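Local coordinates for RagB/SusD domain protein (Flavobacterium johnsoniae, PDB 5J90) that probably binds chitin or its oligosaccharides at the cell surface, as a SusD-like outer-membrane lipoprotein of a chitin-utilization locus, at residues A170-R175 / S198-A203. Residues are numbered along the deposited sequence; the frame is centred on the assembly and turned at random.
Sequences AELTKR and SWVRFA
Trp-199 meets Leu-172 through its CB, 4.2 Å from CD1 of the leucine, while its indole leads away from the helix of Leu-172: Tyr-192 packs against the ring system edge-to-face, Leu-118 of helix 113-134 touches the Trp-199 side chain, and NE1 is hydrogen-bonded to Asp-188. The guanidinium of Arg-175 has the carboxylate of Glu-171 at its edge, in plane. NE of Arg-175, 2.8 Å from OE2 of Glu-171, and NH2 of the same arginine both donate to that oxygen, a side-on grip in which NE uses its anti lone pair. NZ of Lys-174 forms a salt bridge to OE1 of Glu-171, meeting it on the syn side, 32° out of the carboxylate plane. These bridges all form within segment 170-175; NH1 of Arg-175 reaches on to Glu-180 beyond the helix, and none involves segment 198-203.

Between segments 170-175 and 198-203 the contact is largely apolar. Their axes come within 9.7 Å at an angle of 149°, close to antiparallel, with Leu-172 opposite Val-200. CG2 of Val-200 presses against CB of Leu-172 at 3.5 Å and also lies near CD1; the two side chains run past each other in opposite directions. In Val-200 CG1 lies anti to the backbone N (chi1 171°), and this turn brings the methyl to 3.9 Å from OG1 of Thr-173, whose side chain crosses the valine at about a right angle. That hydroxyl is hydrogen-bonded to the carbonyl of Val-169, one helical turn back, so it can meet a methyl without losing a polar partner.

Two neighbouring helices of the alpha-helical, TPR-related SusD fold thus meet here through a few buried van der Waals contacts, with no polar bond between the segments.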
loop_
_atom_site.group_PDB
_atom_site.type_symbol
_atom_site.label_atom_id
_atom_site.label_comp_id
_atom_site.label_asym_id
_atom_site.label_seq_id
_atom_site.Cartn_x
_atom_site.Cartn_y
_atom_site.Cartn_z
ATOM N N ALA A 170 1.469 -25.575 -19.708
ATOM C CA ALA A 170 0.549 -26.544 -20.306
ATOM C C ALA A 170 1.049 -26.994 -21.674
ATOM O O ALA A 170 1.036 -28.187 -21.980
ATOM C CB ALA A 170 -0.841 -25.950 -20.415
ATOM N N GLU A 171 1.506 -26.051 -22.488
ATOM C CA GLU A 171 1.953 -26.362 -23.846
ATOM C C GLU A 171 3.179 -27.271 -23.842
ATOM O O GLU A 171 3.211 -28.294 -24.541
ATOM C CB GLU A 171 2.241 -25.078 -24.634
ATOM C CG GLU A 171 2.741 -25.322 -26.053
ATOM C CD GLU A 171 1.695 -25.957 -26.953
ATOM O OE1 GLU A 171 0.498 -25.648 -26.786
ATOM O OE2 GLU A 171 2.072 -26.763 -27.831
ATOM N N LEU A 172 4.192 -26.918 -23.060
ATOM C CA LEU A 172 5.411 -27.724 -23.042
ATOM C C LEU A 172 5.188 -29.082 -22.378
ATOM O O LEU A 172 5.767 -30.087 -22.801
ATOM C CB LEU A 172 6.561 -26.981 -22.369
ATOM C CG LEU A 172 7.031 -25.731 -23.113
ATOM C CD1 LEU A 172 8.143 -25.062 -22.329
ATOM C CD2 LEU A 172 7.484 -26.063 -24.541
ATOM N N THR A 173 4.358 -29.125 -21.341
ATOM C CA THR A 173 4.074 -30.382 -20.655
ATOM C C THR A 173 3.356 -31.347 -21.599
ATOM O O THR A 173 3.645 -32.546 -21.602
ATOM C CB THR A 173 3.261 -30.161 -19.369
ATOM O OG1 THR A 173 4.049 -29.397 -18.446
ATOM C CG2 THR A 173 2.907 -31.494 -18.735
ATOM N N LYS A 174 2.450 -30.820 -22.413
ATOM C CA LYS A 174 1.772 -31.621 -23.436
ATOM C C LYS A 174 2.786 -32.295 -24.366
ATOM O O LYS A 174 2.703 -33.502 -24.639
ATOM C CB LYS A 174 0.821 -30.731 -24.241
ATOM C CG LYS A 174 0.133 -31.417 -25.404
ATOM C CD LYS A 174 -0.778 -30.444 -26.136
ATOM C CE LYS A 174 0.025 -29.381 -26.869
ATOM N NZ LYS A 174 -0.860 -28.430 -27.608
ATOM N N ARG A 175 3.761 -31.524 -24.837
ATOM C CA ARG A 175 4.772 -32.052 -25.747
ATOM C C ARG A 175 5.692 -33.058 -25.070
ATOM O O ARG A 175 6.069 -34.067 -25.671
ATOM C CB ARG A 175 5.559 -30.904 -26.379
ATOM C CG ARG A 175 4.682 -30.061 -27.286
ATOM C CD ARG A 175 5.378 -28.806 -27.776
ATOM N NE ARG A 175 4.449 -27.980 -28.533
ATOM C CZ ARG A 175 4.410 -27.905 -29.860
ATOM N NH1 ARG A 175 5.281 -28.585 -30.598
ATOM N NH2 ARG A 175 3.509 -27.127 -30.442
ATOM N N SER A 198 13.133 -28.998 -18.286
ATOM C CA SER A 198 13.889 -28.052 -17.473
ATOM C C SER A 198 13.317 -26.639 -17.586
ATOM O O SER A 198 13.311 -25.883 -16.612
ATOM C CB SER A 198 15.357 -28.060 -17.872
ATOM O OG SER A 198 15.911 -29.338 -17.607
ATOM N N TRP A 199 12.831 -26.287 -18.771
ATOM C CA TRP A 199 12.157 -25.014 -18.959
ATOM C C TRP A 199 10.856 -24.948 -18.146
ATOM O O TRP A 199 10.531 -23.905 -17.573
ATOM C CB TRP A 199 11.926 -24.755 -20.449
ATOM C CG TRP A 199 13.132 -24.135 -21.102
ATOM C CD1 TRP A 199 14.160 -24.784 -21.736
ATOM C CD2 TRP A 199 13.441 -22.739 -21.159
ATOM N NE1 TRP A 199 15.080 -23.869 -22.193
ATOM C CE2 TRP A 199 14.666 -22.608 -21.847
ATOM C CE3 TRP A 199 12.798 -21.584 -20.697
ATOM C CZ2 TRP A 199 15.258 -21.368 -22.087
ATOM C CZ3 TRP A 199 13.388 -20.354 -20.936
ATOM C CH2 TRP A 199 14.605 -20.259 -21.624
ATOM N N VAL A 200 10.120 -26.049 -18.073
ATOM C CA VAL A 200 8.891 -26.066 -17.282
ATOM C C VAL A 200 9.221 -25.950 -15.796
ATOM O O VAL A 200 8.567 -25.197 -15.067
ATOM C CB VAL A 200 8.038 -27.328 -17.555
ATOM C CG1 VAL A 200 6.879 -27.419 -16.559
ATOM C CG2 VAL A 200 7.521 -27.317 -18.989
ATOM N N ARG A 201 10.261 -26.648 -15.352
ATOM C CA ARG A 201 10.669 -26.596 -13.956
ATOM C C ARG A 201 11.101 -25.171 -13.588
ATOM O O ARG A 201 10.820 -24.690 -12.478
ATOM C CB ARG A 201 11.778 -27.633 -13.697
ATOM C CG ARG A 201 12.156 -27.808 -12.241
ATOM C CD ARG A 201 13.007 -29.068 -12.035
ATOM N NE ARG A 201 12.259 -30.295 -12.301
ATOM C CZ ARG A 201 12.506 -31.138 -13.302
ATOM N NH1 ARG A 201 13.487 -30.897 -14.168
ATOM N NH2 ARG A 201 11.773 -32.237 -13.432
ATOM N N PHE A 202 11.764 -24.486 -14.519
ATOM C CA PHE A 202 12.112 -23.082 -14.312
ATOM C C PHE A 202 10.835 -22.246 -14.213
ATOM O O PHE A 202 10.682 -21.458 -13.275
ATOM C CB PHE A 202 13.037 -22.559 -15.422
ATOM C CG PHE A 202 13.199 -21.056 -15.422
ATOM C CD1 PHE A 202 13.537 -20.373 -14.259
ATOM C CD2 PHE A 202 13.007 -20.325 -16.585
ATOM C CE1 PHE A 202 13.675 -18.985 -14.253
ATOM C CE2 PHE A 202 13.150 -18.939 -16.583
ATOM C CZ PHE A 202 13.484 -18.280 -15.427
ATOM N N ALA A 203 9.910 -22.425 -15.151
ATOM C CA ALA A 203 8.656 -21.676 -15.116
ATOM C C ALA A 203 7.920 -21.875 -13.790
ATOM O O ALA A 203 7.387 -20.913 -13.231
ATOM C CB ALA A 203 7.754 -22.063 -16.292
#